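Projannalysin (PDB 4JIX) is the zymogen of a small, soluble zinc metallopeptidase of the minigluzincin type, which probably hydrolyses peptide bonds once activated. Local coordinates at residues His66-Ile78 with His83-Phe95. The protein carries 1 engineered substitution. Numbering follows the deposited sequence.
With ZN (zinc ion), chain C.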
ATOM      1  N   HIS A  66      11.550   1.990  -6.004  1.00 43.89           N
ATOM      2  CA  HIS A  66      12.144   1.066  -6.973  1.00 43.93           C
ATOM      3  C   HIS A  66      11.184  -0.102  -7.266  1.00 44.52           C
ATOM      4  O   HIS A  66      10.984  -0.451  -8.426  1.00 43.35           O
ATOM      5  CB  HIS A  66      13.497   0.533  -6.447  1.00 45.86           C
ATOM      6  CG  HIS A  66      14.081  -0.561  -7.290  1.00 49.85           C
ATOM      7  ND1 HIS A  66      13.793  -1.895  -7.046  1.00 51.18           N
ATOM      8  CD2 HIS A  66      14.907  -0.484  -8.359  1.00 52.55           C
ATOM      9  CE1 HIS A  66      14.462  -2.582  -7.958  1.00 51.42           C
ATOM     10  NE2 HIS A  66      15.137  -1.776  -8.778  1.00 52.60           N
ATOM     11  N   TYR A  67      10.622  -0.708  -6.212  1.00 41.00           N
ATOM     12  CA  TYR A  67       9.707  -1.848  -6.326  1.00 40.32           C
ATOM     13  C   TYR A  67       8.436  -1.483  -7.108  1.00 42.78           C
ATOM     14  O   TYR A  67       7.975  -2.282  -7.932  1.00 42.79           O
ATOM     15  CB  TYR A  67       9.312  -2.375  -4.927  1.00 40.32           C
ATOM     16  CG  TYR A  67       8.502  -3.659  -4.994  1.00 40.59           C
ATOM     17  CD1 TYR A  67       9.131  -4.903  -5.048  1.00 42.76           C
ATOM     18  CD2 TYR A  67       7.108  -3.627  -5.053  1.00 40.53           C
ATOM     19  CE1 TYR A  67       8.394  -6.083  -5.152  1.00 40.79           C
ATOM     20  CE2 TYR A  67       6.360  -4.802  -5.154  1.00 40.47           C
ATOM     21  CZ  TYR A  67       7.010  -6.028  -5.193  1.00 43.76           C
ATOM     22  OH  TYR A  67       6.288  -7.192  -5.305  1.00 45.20           O
ATOM     23  N   ILE A  68       7.861  -0.302  -6.810  1.00 38.30           N
ATOM     24  CA  ILE A  68       6.631   0.222  -7.417  1.00 38.91           C
ATOM     25  C   ILE A  68       6.865   0.454  -8.925  1.00 42.31           C
ATOM     26  O   ILE A  68       6.054   0.019  -9.740  1.00 40.63           O
ATOM     27  CB  ILE A  68       6.198   1.529  -6.677  1.00 42.51           C
ATOM     28  CG1 ILE A  68       5.606   1.225  -5.272  1.00 42.27           C
ATOM     29  CG2 ILE A  68       5.224   2.372  -7.507  1.00 44.40           C
ATOM     30  CD1 ILE A  68       5.595   2.514  -4.311  1.00 45.11           C
ATOM     31  N   ILE A  69       7.961   1.151  -9.274  1.00 38.63           N
ATOM     32  CA  ILE A  69       8.317   1.458 -10.663  1.00 38.43           C
ATOM     33  C   ILE A  69       8.626   0.154 -11.403  1.00 42.35           C
ATOM     34  O   ILE A  69       8.194   0.002 -12.547  1.00 41.86           O
ATOM     35  CB  ILE A  69       9.490   2.476 -10.743  1.00 41.95           C
ATOM     36  CG1 ILE A  69       9.073   3.851 -10.161  1.00 41.61           C
ATOM     37  CG2 ILE A  69       9.997   2.636 -12.195  1.00 42.93           C
ATOM     38  CD1 ILE A  69      10.272   4.759  -9.726  1.00 42.70           C
ATOM     39  N   LEU A  70       9.383  -0.775 -10.762  1.00 39.58           N
ATOM     40  CA  LEU A  70       9.708  -2.091 -11.324  1.00 38.78           C
ATOM     41  C   LEU A  70       8.425  -2.834 -11.699  1.00 41.01           C
ATOM     42  O   LEU A  70       8.363  -3.411 -12.781  1.00 41.94           O
ATOM     43  CB  LEU A  70      10.528  -2.936 -10.332  1.00 38.54           C
ATOM     44  CG  LEU A  70      10.954  -4.350 -10.780  1.00 43.40           C
ATOM     45  CD1 LEU A  70      11.970  -4.322 -11.956  1.00 43.61           C
ATOM     46  CD2 LEU A  70      11.526  -5.151  -9.604  1.00 42.37           C
ATOM     47  N   HIS A  71       7.411  -2.808 -10.824  1.00 37.65           N
ATOM     48  CA  HIS A  71       6.127  -3.463 -11.112  1.00 37.82           C
ATOM     49  C   HIS A  71       5.531  -2.935 -12.435  1.00 40.51           C
ATOM     50  O   HIS A  71       5.186  -3.725 -13.307  1.00 39.05           O
ATOM     51  CB  HIS A  71       5.109  -3.257  -9.960  1.00 37.21           C
ATOM     52  CG  HIS A  71       3.810  -3.985 -10.189  1.00 39.40           C
ATOM     53  ND1 HIS A  71       3.565  -5.220  -9.620  1.00 41.27           N
ATOM     54  CD2 HIS A  71       2.752  -3.639 -10.959  1.00 40.48           C
ATOM     55  CE1 HIS A  71       2.350  -5.572 -10.025  1.00 40.64           C
ATOM     56  NE2 HIS A  71       1.834  -4.665 -10.867  1.00 40.40           N
ATOM     57  N   GLU A  72       5.406  -1.611 -12.570  1.00 37.77           N
ATOM     58  CA  GLU A  72       4.807  -1.021 -13.781  1.00 37.99           C
ATOM     59  C   GLU A  72       5.601  -1.314 -15.048  1.00 42.05           C
ATOM     60  O   GLU A  72       5.016  -1.493 -16.120  1.00 41.21           O
ATOM     61  CB  GLU A  72       4.700   0.507 -13.651  1.00 39.07           C
ATOM     62  CG  GLU A  72       4.073   0.993 -12.359  1.00 43.25           C
ATOM     63  CD  GLU A  72       2.668   0.501 -12.113  1.00 52.42           C
ATOM     64  OE1 GLU A  72       1.997   0.074 -13.078  1.00 43.80           O
ATOM     65  OE2 GLU A  72       2.257   0.496 -10.934  1.00 47.33           O
ATOM     66  N   LEU A  73       6.935  -1.270 -14.932  1.00 38.15           N
ATOM     67  CA  LEU A  73       7.790  -1.418 -16.089  1.00 38.92           C
ATOM     68  C   LEU A  73       7.927  -2.877 -16.514  1.00 42.35           C
ATOM     69  O   LEU A  73       8.138  -3.111 -17.701  1.00 41.90           O
ATOM     70  CB  LEU A  73       9.144  -0.710 -15.889  1.00 39.35           C
ATOM     71  CG  LEU A  73       9.050   0.844 -15.799  1.00 44.00           C
ATOM     72  CD1 LEU A  73      10.420   1.479 -15.690  1.00 45.69           C
ATOM     73  CD2 LEU A  73       8.291   1.458 -17.013  1.00 46.17           C
ATOM     74  N   ILE A  74       7.706  -3.849 -15.604  1.00 39.41           N
ATOM     75  CA  ILE A  74       7.668  -5.267 -15.993  1.00 39.97           C
ATOM     76  C   ILE A  74       6.461  -5.452 -16.940  1.00 43.83           C
ATOM     77  O   ILE A  74       6.629  -6.037 -18.009  1.00 45.73           O
ATOM     78  CB  ILE A  74       7.647  -6.252 -14.787  1.00 42.49           C
ATOM     79  CG1 ILE A  74       9.032  -6.271 -14.089  1.00 42.13           C
ATOM     80  CG2 ILE A  74       7.253  -7.693 -15.244  1.00 42.65           C
ATOM     81  CD1 ILE A  74       9.006  -6.932 -12.715  1.00 41.78           C
ATOM     82  N   HIS A  75       5.283  -4.870 -16.589  1.00 38.66           N
ATOM     83  CA  HIS A  75       4.089  -4.910 -17.444  1.00 38.38           C
ATOM     84  C   HIS A  75       4.426  -4.375 -18.844  1.00 43.59           C
ATOM     85  O   HIS A  75       4.059  -4.989 -19.841  1.00 43.19           O
ATOM     86  CB  HIS A  75       2.939  -4.066 -16.852  1.00 37.42           C
ATOM     87  CG  HIS A  75       2.219  -4.699 -15.709  1.00 38.68           C
ATOM     88  ND1 HIS A  75       1.551  -5.901 -15.853  1.00 39.77           N
ATOM     89  CD2 HIS A  75       2.048  -4.251 -14.446  1.00 37.69           C
ATOM     90  CE1 HIS A  75       0.998  -6.147 -14.679  1.00 37.89           C
ATOM     91  NE2 HIS A  75       1.271  -5.185 -13.801  1.00 37.40           N
ATOM     92  N   PHE A  76       5.118  -3.228 -18.904  1.00 40.63           N
ATOM     93  CA  PHE A  76       5.487  -2.616 -20.169  1.00 41.79           C
ATOM     94  C   PHE A  76       6.427  -3.538 -20.950  1.00 47.52           C
ATOM     95  O   PHE A  76       6.220  -3.729 -22.152  1.00 47.81           O
ATOM     96  CB  PHE A  76       6.118  -1.226 -19.955  1.00 43.33           C
ATOM     97  CG  PHE A  76       6.483  -0.491 -21.232  1.00 46.06           C
ATOM     98  CD1 PHE A  76       7.689   0.198 -21.337  1.00 49.13           C
ATOM     99  CD2 PHE A  76       5.598  -0.450 -22.313  1.00 48.62           C
ATOM    100  CE1 PHE A  76       8.011   0.903 -22.502  1.00 50.89           C
ATOM    101  CE2 PHE A  76       5.919   0.259 -23.475  1.00 52.39           C
ATOM    102  CZ  PHE A  76       7.129   0.920 -23.567  1.00 51.23           C
ATOM    103  N   LYS A  77       7.416  -4.153 -20.262  1.00 43.35           N
ATOM    104  CA  LYS A  77       8.365  -5.049 -20.926  1.00 44.19           C
ATOM    105  C   LYS A  77       7.688  -6.293 -21.546  1.00 47.49           C
ATOM    106  O   LYS A  77       7.996  -6.642 -22.684  1.00 46.45           O
ATOM    107  CB  LYS A  77       9.474  -5.501 -19.964  1.00 45.28           C
ATOM    108  CG  LYS A  77      10.672  -6.066 -20.726  1.00 54.85           C
ATOM    109  CD  LYS A  77      11.455  -7.014 -19.892  1.00 60.95           C
ATOM    110  CE  LYS A  77      12.551  -7.666 -20.692  1.00 67.43           C
ATOM    111  NZ  LYS A  77      13.700  -8.006 -19.815  1.00 74.66           N
ATOM    112  N   ILE A  78       6.792  -6.957 -20.802  1.00 44.30           N
ATOM    113  CA  ILE A  78       6.153  -8.197 -21.258  1.00 44.81           C
ATOM    114  C   ILE A  78       4.897  -7.934 -22.133  1.00 47.46           C
ATOM    115  O   ILE A  78       4.314  -8.886 -22.661  1.00 47.42           O
ATOM    116  CB  ILE A  78       5.830  -9.127 -20.051  1.00 47.84           C
ATOM    117  CG1 ILE A  78       4.735  -8.526 -19.123  1.00 46.23           C
ATOM    118  CG2 ILE A  78       7.126  -9.476 -19.289  1.00 49.95           C
ATOM    119  CD1 ILE A  78       4.136  -9.451 -18.125  1.00 42.81           C
ATOM    120  N   HIS A  83      -0.551 -10.454 -14.348  1.00 42.03           N
ATOM    121  CA  HIS A  83       0.540 -10.920 -13.495  1.00 42.37           C
ATOM    122  C   HIS A  83       0.683 -12.437 -13.673  1.00 51.38           C
ATOM    123  O   HIS A  83       0.607 -13.199 -12.710  1.00 53.66           O
ATOM    124  CB  HIS A  83       0.308 -10.528 -12.022  1.00 41.06           C
ATOM    125  CG  HIS A  83      -0.072  -9.093 -11.827  1.00 41.84           C
ATOM    126  ND1 HIS A  83      -1.336  -8.736 -11.416  1.00 42.50           N
ATOM    127  CD2 HIS A  83       0.670  -7.974 -11.982  1.00 41.95           C
ATOM    128  CE1 HIS A  83      -1.341  -7.414 -11.361  1.00 40.71           C
ATOM    129  NE2 HIS A  83      -0.151  -6.913 -11.697  1.00 40.65           N
ATOM    130  N   GLY A  84       0.853 -12.867 -14.915  1.00 49.66           N
ATOM    131  CA  GLY A  84       1.017 -14.289 -15.212  1.00 53.34           C
ATOM    132  C   GLY A  84       2.405 -14.805 -14.869  1.00 60.15           C
ATOM    133  O   GLY A  84       3.184 -14.127 -14.189  1.00 59.23           O
ATOM    134  N   ILE A  85       2.739 -16.000 -15.368  1.00 59.14           N
ATOM    135  CA  ILE A  85       4.060 -16.601 -15.165  1.00 59.75           C
ATOM    136  C   ILE A  85       5.141 -15.716 -15.827  1.00 60.41           C
ATOM    137  O   ILE A  85       6.224 -15.591 -15.262  1.00 60.76           O
ATOM    138  CB  ILE A  85       4.115 -18.091 -15.638  1.00 65.91           C
ATOM    139  CG1 ILE A  85       5.406 -18.796 -15.148  1.00 68.29           C
ATOM    140  CG2 ILE A  85       3.903 -18.250 -17.158  1.00 67.39           C
ATOM    141  CD1 ILE A  85       5.277 -20.296 -14.890  1.00 83.49           C
ATOM    142  N   LYS A  86       4.829 -15.056 -16.969  1.00 54.56           N
ATOM    143  CA  LYS A  86       5.764 -14.158 -17.663  1.00 52.88           C
ATOM    144  C   LYS A  86       6.076 -12.909 -16.800  1.00 53.25           C
ATOM    145  O   LYS A  86       7.204 -12.417 -16.823  1.00 50.82           O
ATOM    146  CB  LYS A  86       5.240 -13.760 -19.044  1.00 55.88           C
ATOM    147  CG  LYS A  86       5.254 -14.923 -20.040  1.00 68.09           C
ATOM    148  CD  LYS A  86       5.214 -14.436 -21.483  1.00 80.14           C
ATOM    149  CE  LYS A  86       4.719 -15.484 -22.460  1.00 90.55           C
ATOM    150  NZ  LYS A  86       5.632 -16.653 -22.556  1.00 99.73           N
ATOM    151  N   PHE A  87       5.107 -12.460 -15.978  1.00 48.54           N
ATOM    152  CA  PHE A  87       5.329 -11.354 -15.042  1.00 46.28           C
ATOM    153  C   PHE A  87       6.254 -11.840 -13.921  1.00 50.60           C
ATOM    154  O   PHE A  87       7.270 -11.193 -13.639  1.00 48.09           O
ATOM    155  CB  PHE A  87       4.002 -10.820 -14.459  1.00 45.79           C
ATOM    156  CG  PHE A  87       4.175  -9.543 -13.667  1.00 44.73           C
ATOM    157  CD1 PHE A  87       3.942  -8.304 -14.255  1.00 45.51           C
ATOM    158  CD2 PHE A  87       4.600  -9.579 -12.339  1.00 45.78           C
ATOM    159  CE1 PHE A  87       4.146  -7.120 -13.533  1.00 45.24           C
ATOM    160  CE2 PHE A  87       4.826  -8.396 -11.626  1.00 46.84           C
ATOM    161  CZ  PHE A  87       4.591  -7.174 -12.227  1.00 44.09           C
ATOM    162  N   GLU A  88       5.901 -12.998 -13.307  1.00 49.29           N
ATOM    163  CA  GLU A  88       6.676 -13.620 -12.228  1.00 50.77           C
ATOM    164  C   GLU A  88       8.114 -13.902 -12.662  1.00 54.06           C
ATOM    165  O   GLU A  88       9.023 -13.641 -11.884  1.00 53.21           O
ATOM    166  CB  GLU A  88       6.018 -14.913 -11.742  1.00 53.66           C
ATOM    167  CG  GLU A  88       4.824 -14.681 -10.831  1.00 66.70           C
ATOM    168  CD  GLU A  88       4.137 -15.942 -10.334  1.00 91.13           C
ATOM    169  OE1 GLU A  88       2.902 -15.901 -10.127  1.00 75.20           O
ATOM    170  OE2 GLU A  88       4.833 -16.969 -10.147  1.00 83.10           O
ATOM    171  N   ASN A  89       8.324 -14.371 -13.913  1.00 52.24           N
ATOM    172  CA  ASN A  89       9.659 -14.669 -14.448  1.00 54.15           C
ATOM    173  C   ASN A  89      10.584 -13.445 -14.419  1.00 57.85           C
ATOM    174  O   ASN A  89      11.754 -13.590 -14.056  1.00 58.93           O
ATOM    175  CB  ASN A  89       9.590 -15.235 -15.876  1.00 56.96           C
ATOM    176  CG  ASN A  89       9.036 -16.639 -15.992  1.00 72.42           C
ATOM    177  OD1 ASN A  89       8.676 -17.082 -17.087  1.00 67.85           O
ATOM    178  ND2 ASN A  89       8.898 -17.353 -14.874  1.00 59.58           N
ATOM    179  N   GLU A  90      10.069 -12.250 -14.783  1.00 51.29           N
ATOM    180  CA  GLU A  90      10.859 -11.013 -14.766  1.00 49.98           C
ATOM    181  C   GLU A  90      11.116 -10.544 -13.346  1.00 51.32           C
ATOM    182  O   GLU A  90      12.242 -10.170 -13.023  1.00 51.32           O
ATOM    183  CB  GLU A  90      10.184  -9.878 -15.556  1.00 50.01           C
ATOM    184  CG  GLU A  90       9.966 -10.167 -17.030  1.00 61.16           C
ATOM    185  CD  GLU A  90      11.202 -10.301 -17.902  1.00 81.38           C
ATOM    186  OE1 GLU A  90      12.255  -9.713 -17.560  1.00 62.78           O
ATOM    187  OE2 GLU A  90      11.098 -10.969 -18.957  1.00 76.63           O
ATOM    188  N   LEU A  91      10.076 -10.576 -12.497  1.00 46.38           N
ATOM    189  CA  LEU A  91      10.150 -10.146 -11.108  1.00 45.82           C
ATOM    190  C   LEU A  91      11.146 -10.992 -10.296  1.00 50.30           C
ATOM    191  O   LEU A  91      11.866 -10.434  -9.468  1.00 49.35           O
ATOM    192  CB  LEU A  91       8.749 -10.210 -10.470  1.00 45.11           C
ATOM    193  CG  LEU A  91       8.596  -9.756  -9.013  1.00 48.42           C
ATOM    194  CD1 LEU A  91       9.100  -8.317  -8.816  1.00 47.39           C
ATOM    195  CD2 LEU A  91       7.136  -9.868  -8.578  1.00 49.00           C
ATOM    196  N   ARG A  92      11.217 -12.308 -10.567  1.00 48.42           N
ATOM    197  CA  ARG A  92      12.102 -13.230  -9.846  1.00 50.56           C
ATOM    198  C   ARG A  92      13.592 -12.968 -10.079  1.00 55.93           C
ATOM    199  O   ARG A  92      14.408 -13.448  -9.285  1.00 57.13           O
ATOM    200  CB  ARG A  92      11.770 -14.705 -10.150  1.00 53.86           C
ATOM    201  CG  ARG A  92      10.502 -15.201  -9.441  1.00 59.91           C
ATOM    202  CD  ARG A  92      10.490 -14.979  -7.927  1.00 59.80           C
ATOM    203  NE  ARG A  92       9.130 -15.101  -7.414  1.00 64.82           N
ATOM    204  CZ  ARG A  92       8.365 -14.086  -7.029  1.00 71.17           C
ATOM    205  NH1 ARG A  92       8.844 -12.851  -7.011  1.00 53.66           N
ATOM    206  NH2 ARG A  92       7.129 -14.307  -6.609  1.00 65.40           N
ATOM    207  N   ASN A  93      13.950 -12.187 -11.119  1.00 52.33           N
ATOM    208  CA  ASN A  93      15.338 -11.798 -11.381  1.00 53.68           C
ATOM    209  C   ASN A  93      15.753 -10.693 -10.400  1.00 54.49           C
ATOM    210  O   ASN A  93      16.929 -10.362 -10.314  1.00 53.71           O
ATOM    211  CB  ASN A  93      15.511 -11.321 -12.837  1.00 55.14           C
ATOM    212  CG  ASN A  93      15.371 -12.405 -13.879  1.00 70.35           C
ATOM    213  OD1 ASN A  93      15.784 -13.555 -13.691  1.00 70.64           O
ATOM    214  ND2 ASN A  93      14.829 -12.049 -15.025  1.00 61.20           N
ATOM    215  N   TYR A  94      14.776 -10.124  -9.674  1.00 48.52           N
ATOM    216  CA  TYR A  94      14.992  -9.038  -8.727  1.00 48.08           C
ATOM    217  C   TYR A  94      14.718  -9.460  -7.298  1.00 51.59           C
ATOM    218  O   TYR A  94      15.508  -9.128  -6.422  1.00 50.53           O
ATOM    219  CB  TYR A  94      14.088  -7.836  -9.082  1.00 47.10           C
ATOM    220  CG  TYR A  94      14.432  -7.234 -10.424  1.00 49.68           C
ATOM    221  CD1 TYR A  94      15.356  -6.197 -10.530  1.00 53.32           C
ATOM    222  CD2 TYR A  94      13.893  -7.751 -11.600  1.00 50.23           C
ATOM    223  CE1 TYR A  94      15.712  -5.669 -11.772  1.00 55.96           C
ATOM    224  CE2 TYR A  94      14.261  -7.249 -12.848  1.00 51.73           C
ATOM    225  CZ  TYR A  94      15.163  -6.201 -12.928  1.00 61.04           C
ATOM    226  OH  TYR A  94      15.506  -5.692 -14.158  1.00 63.73           O
ATOM    227  N   PHE A  95      13.570 -10.126  -7.054  1.00 48.22           N
ATOM    228  CA  PHE A  95      13.143 -10.504  -5.712  1.00 47.92           C
ATOM    229  C   PHE A  95      12.432 -11.841  -5.658  1.00 52.30           C
ATOM    230  O   PHE A  95      11.602 -12.143  -6.515  1.00 51.35           O
ATOM    231  CB  PHE A  95      12.170  -9.438  -5.146  1.00 47.73           C
ATOM    232  CG  PHE A  95      12.675  -8.017  -5.145  1.00 48.47           C
ATOM    233  CD1 PHE A  95      13.638  -7.602  -4.224  1.00 51.55           C
ATOM    234  CD2 PHE A  95      12.184  -7.089  -6.057  1.00 48.45           C
ATOM    235  CE1 PHE A  95      14.129  -6.292  -4.245  1.00 52.40           C
ATOM    236  CE2 PHE A  95      12.674  -5.777  -6.079  1.00 51.06           C
ATOM    237  CZ  PHE A  95      13.645  -5.388  -5.175  1.00 50.05           C
TER
HETATM  238 ZN    ZN C 201       0.122  -4.888 -12.032  1.00 42.56          ZN
HETATM  239  O   HOH W   1      -1.107  -4.549 -10.261  1.00 39.81           O
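Phe87 lays one ring face on CG2 of Ile74, 3.7 Å from the ring centroid in a CH-pi contact, and turns the opposite face to CD2 of His83. Two more zinc ligands lie oblique to this ring: Phe87 CZ stands over a face of His71, 3.4 Å from ND1, and Phe87 CE1 over the centre of the His75 ring. With CG anti to the backbone N (chi1 -171°), Phe87 drops as a knob among His71, Ile74, His75 and Ile78, backing the imidazoles whose NE2 atoms, with that of His83, each bind zinc at 2.1 Å. A water and ligands from elsewhere complete the site; His71 and His75 belong to an HExxH sequence, as in gluzincins. Leu70 CD1 sits squarely over the Tyr94 ring, 3.7 Å from its centroid, while Phe95 meets His66 ND1 at its edge. In a salt bridge, Lys77 NZ approaches Glu90 OE1 at 3.2 Å from above the carboxylate plane; it also hydrogen-bonds to Leu23 O. Trimming Glu90 to alanine is likely to leave Lys77 without a carboxylate to pair its charge and Ile78 CG2 without the CG methylene packed on it. The axes of 66-78, part of helix 62-78, and 85-91 run at 124°; beyond, Tyr67 reaches helix 97-111, His66 packs on helix 12-22, and Glu72 touches strand 41-44.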